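Local coordinates for protein DNA polymerase sliding clamp 2 (Sulfolobus tokodaii, PDB 3AIZ) that forms one subunit of a ring-shaped sliding clamp that encircles DNA and tethers DNA polymerase and other proteins to it during replication, at residues A[19-24]-A[39-44]; A[68-73]-A[113-118]. All coordinates share one frame; numbering follows the deposited sequence.

Contact 1. Residues A[19-24]-A[39-44]; sequences LLKVTD and YLTDDK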
# COMPACT_ATOMS: atom_id res chain seq x y z
N LEU A 19 -21.53 -20.32 -9.31
CA LEU A 19 -22.24 -21.44 -8.69
C LEU A 19 -22.69 -21.07 -7.28
O LEU A 19 -21.90 -21.11 -6.33
CB LEU A 19 -21.36 -22.69 -8.67
CG LEU A 19 -20.84 -23.16 -10.03
CD1 LEU A 19 -20.05 -24.44 -9.90
CD2 LEU A 19 -21.99 -23.35 -11.00
N LEU A 20 -23.96 -20.71 -7.14
CA LEU A 20 -24.52 -20.26 -5.87
C LEU A 20 -24.66 -21.39 -4.85
O LEU A 20 -25.16 -22.47 -5.16
CB LEU A 20 -25.88 -19.59 -6.08
CG LEU A 20 -25.88 -18.25 -6.82
CD1 LEU A 20 -27.30 -17.84 -7.16
CD2 LEU A 20 -25.19 -17.18 -6.00
N LYS A 21 -24.21 -21.12 -3.62
CA LYS A 21 -24.32 -22.09 -2.54
C LYS A 21 -23.66 -23.42 -2.88
O LYS A 21 -23.97 -24.45 -2.27
CB LYS A 21 -25.79 -22.32 -2.16
CG LYS A 21 -26.49 -21.10 -1.58
CD LYS A 21 -27.95 -21.41 -1.27
CE LYS A 21 -28.66 -20.19 -0.70
NZ LYS A 21 -28.09 -19.77 0.61
N VAL A 22 -22.76 -23.41 -3.86
CA VAL A 22 -22.07 -24.62 -4.27
C VAL A 22 -21.13 -25.12 -3.17
O VAL A 22 -20.34 -24.36 -2.62
CB VAL A 22 -21.27 -24.42 -5.57
CG1 VAL A 22 -20.12 -23.44 -5.36
CG2 VAL A 22 -20.74 -25.76 -6.07
N THR A 23 -21.24 -26.40 -2.84
CA THR A 23 -20.38 -27.00 -1.84
C THR A 23 -18.95 -27.10 -2.37
O THR A 23 -18.69 -26.76 -3.53
CB THR A 23 -20.89 -28.39 -1.40
OG1 THR A 23 -20.00 -28.96 -0.43
CG2 THR A 23 -21.00 -29.32 -2.60
N ASP A 24 -18.03 -27.56 -1.53
CA ASP A 24 -16.63 -27.67 -1.92
C ASP A 24 -16.41 -28.68 -3.05
O ASP A 24 -15.41 -28.62 -3.76
CB ASP A 24 -15.76 -28.05 -0.72
CG ASP A 24 -15.69 -26.94 0.32
OD1 ASP A 24 -16.39 -25.92 0.15
OD2 ASP A 24 -14.94 -27.10 1.30
N TYR A 39 -26.17 -29.04 -9.95
CA TYR A 39 -26.60 -29.39 -8.60
C TYR A 39 -27.83 -28.59 -8.22
O TYR A 39 -28.09 -27.52 -8.78
CB TYR A 39 -25.48 -29.16 -7.59
CG TYR A 39 -25.09 -27.72 -7.43
CD1 TYR A 39 -24.24 -27.10 -8.34
CD2 TYR A 39 -25.56 -26.96 -6.37
CE1 TYR A 39 -23.87 -25.78 -8.20
CE2 TYR A 39 -25.21 -25.63 -6.22
CZ TYR A 39 -24.36 -25.05 -7.14
OH TYR A 39 -24.00 -23.73 -7.00
N LEU A 40 -28.58 -29.11 -7.26
CA LEU A 40 -29.82 -28.49 -6.83
C LEU A 40 -29.71 -28.16 -5.34
O LEU A 40 -29.47 -29.04 -4.52
CB LEU A 40 -30.97 -29.46 -7.07
CG LEU A 40 -32.41 -29.01 -6.81
CD1 LEU A 40 -32.72 -27.73 -7.57
CD2 LEU A 40 -33.37 -30.12 -7.20
N THR A 41 -29.87 -26.88 -5.01
CA THR A 41 -29.79 -26.45 -3.62
C THR A 41 -30.67 -27.32 -2.73
O THR A 41 -31.66 -27.88 -3.19
CB THR A 41 -30.19 -24.97 -3.45
OG1 THR A 41 -31.52 -24.78 -3.93
CG2 THR A 41 -29.24 -24.07 -4.22
N ASP A 42 -30.30 -27.43 -1.46
CA ASP A 42 -31.04 -28.27 -0.52
C ASP A 42 -32.53 -27.95 -0.48
O ASP A 42 -33.37 -28.85 -0.40
CB ASP A 42 -30.43 -28.17 0.88
CG ASP A 42 -29.04 -28.78 0.96
OD1 ASP A 42 -28.71 -29.63 0.11
OD2 ASP A 42 -28.28 -28.41 1.88
N ASP A 43 -32.86 -26.66 -0.53
CA ASP A 43 -34.25 -26.22 -0.52
C ASP A 43 -34.98 -26.61 -1.81
O ASP A 43 -36.19 -26.46 -1.92
CB ASP A 43 -34.34 -24.71 -0.29
CG ASP A 43 -33.52 -23.91 -1.29
OD1 ASP A 43 -32.29 -24.10 -1.34
OD2 ASP A 43 -34.11 -23.09 -2.03
N LYS A 44 -34.22 -27.11 -2.78
CA LYS A 44 -34.77 -27.62 -4.03
C LYS A 44 -35.47 -26.54 -4.86
O LYS A 44 -36.21 -26.85 -5.79
CB LYS A 44 -35.74 -28.77 -3.75
CG LYS A 44 -35.12 -29.94 -3.01
CD LYS A 44 -33.92 -30.50 -3.75
CE LYS A 44 -33.35 -31.73 -3.06
NZ LYS A 44 -32.92 -31.43 -1.67

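Contact 2. Residues A[68-73]-A[113-118]; sequences IKININ and IYIKGE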
# COMPACT_ATOMS: atom_id res chain seq x y z
N ILE A 68 -16.35 -36.84 -13.01
CA ILE A 68 -15.30 -36.75 -11.99
C ILE A 68 -15.67 -35.77 -10.89
O ILE A 68 -15.79 -34.57 -11.13
CB ILE A 68 -13.96 -36.32 -12.61
CG1 ILE A 68 -13.71 -37.04 -13.93
CG2 ILE A 68 -12.82 -36.57 -11.63
CD1 ILE A 68 -12.39 -36.69 -14.58
N LYS A 69 -15.84 -36.28 -9.68
CA LYS A 69 -16.17 -35.44 -8.53
C LYS A 69 -14.91 -34.79 -7.98
O LYS A 69 -14.06 -35.45 -7.39
CB LYS A 69 -16.86 -36.27 -7.45
CG LYS A 69 -17.35 -35.46 -6.25
CD LYS A 69 -18.21 -36.32 -5.34
CE LYS A 69 -18.72 -35.51 -4.15
NZ LYS A 69 -17.61 -35.06 -3.27
N ILE A 70 -14.79 -33.47 -8.17
CA ILE A 70 -13.59 -32.75 -7.78
C ILE A 70 -13.88 -31.60 -6.82
O ILE A 70 -15.02 -31.17 -6.67
CB ILE A 70 -12.87 -32.18 -9.01
CG1 ILE A 70 -13.68 -31.03 -9.61
CG2 ILE A 70 -12.63 -33.27 -10.04
CD1 ILE A 70 -13.02 -30.37 -10.80
N ASN A 71 -12.82 -31.11 -6.16
CA ASN A 71 -12.92 -29.96 -5.28
C ASN A 71 -12.88 -28.67 -6.09
O ASN A 71 -11.83 -28.30 -6.63
CB ASN A 71 -11.80 -29.98 -4.25
CG ASN A 71 -11.93 -28.89 -3.20
OD1 ASN A 71 -12.48 -27.82 -3.46
ND2 ASN A 71 -11.44 -29.16 -1.99
N ILE A 72 -14.01 -27.98 -6.17
CA ILE A 72 -14.14 -26.79 -7.01
C ILE A 72 -13.15 -25.69 -6.62
O ILE A 72 -12.72 -24.91 -7.47
CB ILE A 72 -15.57 -26.22 -6.97
CG1 ILE A 72 -15.71 -25.07 -7.96
CG2 ILE A 72 -15.93 -25.78 -5.56
CD1 ILE A 72 -17.10 -24.47 -8.00
N ASN A 73 -12.79 -25.63 -5.35
CA ASN A 73 -11.86 -24.61 -4.86
C ASN A 73 -10.50 -24.68 -5.55
O ASN A 73 -9.96 -23.66 -5.98
CB ASN A 73 -11.70 -24.71 -3.35
CG ASN A 73 -12.96 -24.35 -2.60
OD1 ASN A 73 -13.61 -23.34 -2.89
ND2 ASN A 73 -13.33 -25.18 -1.62
N ILE A 113 -2.28 -28.37 -12.41
CA ILE A 113 -2.59 -28.90 -11.09
C ILE A 113 -3.30 -30.24 -11.21
O ILE A 113 -4.22 -30.40 -12.02
CB ILE A 113 -3.44 -27.91 -10.26
CG1 ILE A 113 -3.58 -28.39 -8.82
CG2 ILE A 113 -4.81 -27.70 -10.91
CD1 ILE A 113 -4.34 -27.43 -7.93
N TYR A 114 -2.85 -31.21 -10.43
CA TYR A 114 -3.46 -32.53 -10.43
C TYR A 114 -4.47 -32.63 -9.30
O TYR A 114 -4.11 -32.68 -8.13
CB TYR A 114 -2.38 -33.61 -10.28
CG TYR A 114 -1.37 -33.62 -11.41
CD1 TYR A 114 -0.34 -32.69 -11.45
CD2 TYR A 114 -1.44 -34.57 -12.42
CE1 TYR A 114 0.59 -32.70 -12.48
CE2 TYR A 114 -0.52 -34.59 -13.45
CZ TYR A 114 0.50 -33.65 -13.47
OH TYR A 114 1.42 -33.66 -14.49
N ILE A 115 -5.75 -32.65 -9.66
CA ILE A 115 -6.82 -32.68 -8.67
C ILE A 115 -7.28 -34.11 -8.40
O ILE A 115 -7.72 -34.81 -9.31
CB ILE A 115 -8.03 -31.85 -9.13
CG1 ILE A 115 -7.62 -30.40 -9.39
CG2 ILE A 115 -9.14 -31.92 -8.09
CD1 ILE A 115 -8.76 -29.52 -9.86
N LYS A 116 -7.19 -34.54 -7.14
CA LYS A 116 -7.72 -35.83 -6.74
C LYS A 116 -9.24 -35.80 -6.85
O LYS A 116 -9.88 -34.89 -6.31
CB LYS A 116 -7.30 -36.18 -5.31
CG LYS A 116 -5.80 -36.38 -5.14
CD LYS A 116 -5.46 -36.81 -3.71
CE LYS A 116 -3.97 -37.05 -3.55
NZ LYS A 116 -3.63 -37.51 -2.18
N GLY A 117 -9.81 -36.77 -7.55
CA GLY A 117 -11.24 -36.80 -7.75
C GLY A 117 -11.81 -38.19 -7.95
O GLY A 117 -11.29 -38.98 -8.74
N GLU A 118 -12.89 -38.49 -7.24
CA GLU A 118 -13.59 -39.75 -7.39
C GLU A 118 -14.25 -39.84 -8.76
O GLU A 118 -14.85 -38.87 -9.23
CB GLU A 118 -14.65 -39.90 -6.29
CG GLU A 118 -15.54 -41.13 -6.44
CD GLU A 118 -16.71 -41.12 -5.47
OE1 GLU A 118 -16.85 -40.14 -4.72
OE2 GLU A 118 -17.48 -42.10 -5.47

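Contact 1. Residues A[19-24]-A[39-44]
Tyr39 reaches from the end of strand 34-40 into the type II turn Leu19–Val22, its phenol OH giving a hydrogen bond of 2.5 Å to Leu20 O. The hydroxyl comes from above the carbonyl plane, 51° out of it, at a C=O...O angle of 116°, while Leu20 O itself lies in the plane of the tyrosine ring, at its edge. Chi1 of 65° sets CG between the backbone N and the carbonyl carbon, and CB points toward the turn. The tight part is here: Leu19 CB borders the ring edge, 4.0 Å from Tyr39 CE1, and Val22, crossing at about a right angle, brings its CB to 3.5 Å from Tyr39 CZ. Leu19 and Tyr39 also touch Val48 of strand 46-53, and Leu19 and Val22 touch Ile72. The loose side is that of Lys21 and Thr41, where Thr41 CG2 meets the aliphatic Lys21 CD at 4.2 Å and the amine leads away into exposed surroundings. Lys21 NZ stays 6.3 Å from Asp43 OD1, too far for a salt bridge. Thr41 OG1 bonds to Asp43 OD1 at 2.8 Å, its one proton shared or alternating with Leu46 O. One polar bond, set among apolar neighbours, thus pins the loop after helix 9-16 to strand 34-40, while the charged rim probably adds only weak long-range attraction.

Contact 2. Residues A[68-73]-A[113-118]
Strands 68-71 and 113-116 splay apart at 113° between their N-to-C directions, their axes 6.8 Å apart at closest, and the pairing lies at Lys69 and Glu118, an antiparallel hydrogen-bonded pair. Its bond runs from Lys69 N to Glu118 O, 2.8 Å long, with the donor nearly in line with the C=O (163°). Ile68 CA adds a CA-H...O contact of 3.5 Å to that same Glu118 O. The side chains of Lys69 and Glu118 stand on one face of the sheet, each with CG anti to the backbone N. They meet obliquely through Lys69 CD and Glu118 OE1, 4.1 Å apart; the amine turns away at its last bond, leaving Lys69 NZ 5.3 Å from Glu118 OE1 and in a weak, long ion pair with Glu25. Gly117 lies close against the other backbone, its CA 3.1 Å from Lys69 O. Where the strands diverge, apolar packing replaces pairing: Ile115 CG2, anti to its backbone N, packs against Ile70 CB at 3.9 Å. Asn71 then ends the strand as N-cap of helix 72-80, its OD1 accepting from Asn73 N. Leu75 of that helix covers Ile70 and Ile115, and Leu98 of strand 97-104 touches Ile68 and Ile70. On the side away from strand 109-120, strand 66-71 hydrogen-bonds to strand 25-30, while Ile113 pairs antiparallel with a strand of a neighbouring sliding clamp C subunit, carrying the sheet across the interface.

Contacts 1 and 2 follow one another along the N-terminal PCNA domain, their centres about 18 Å apart, and meet where the end of segment 19-24 touches the start of helix 72-80. Asp24 O lies 2.9 Å from Ile72 N, a probable hydrogen bond, and the methyls Leu19 CD1 and Ile72 CD1 pack at 3.5 Å. Strand 25-30 continues the join, since it is flanked by strand 34-40 of contact 1 and strand 66-71 of contact 2. Contact 1 is the more central in the chain, with Leu20 touching helix 202-211 of the C-terminal domain; contact 2 lies farther out, toward the subunit interface through which the clamp subunits associate.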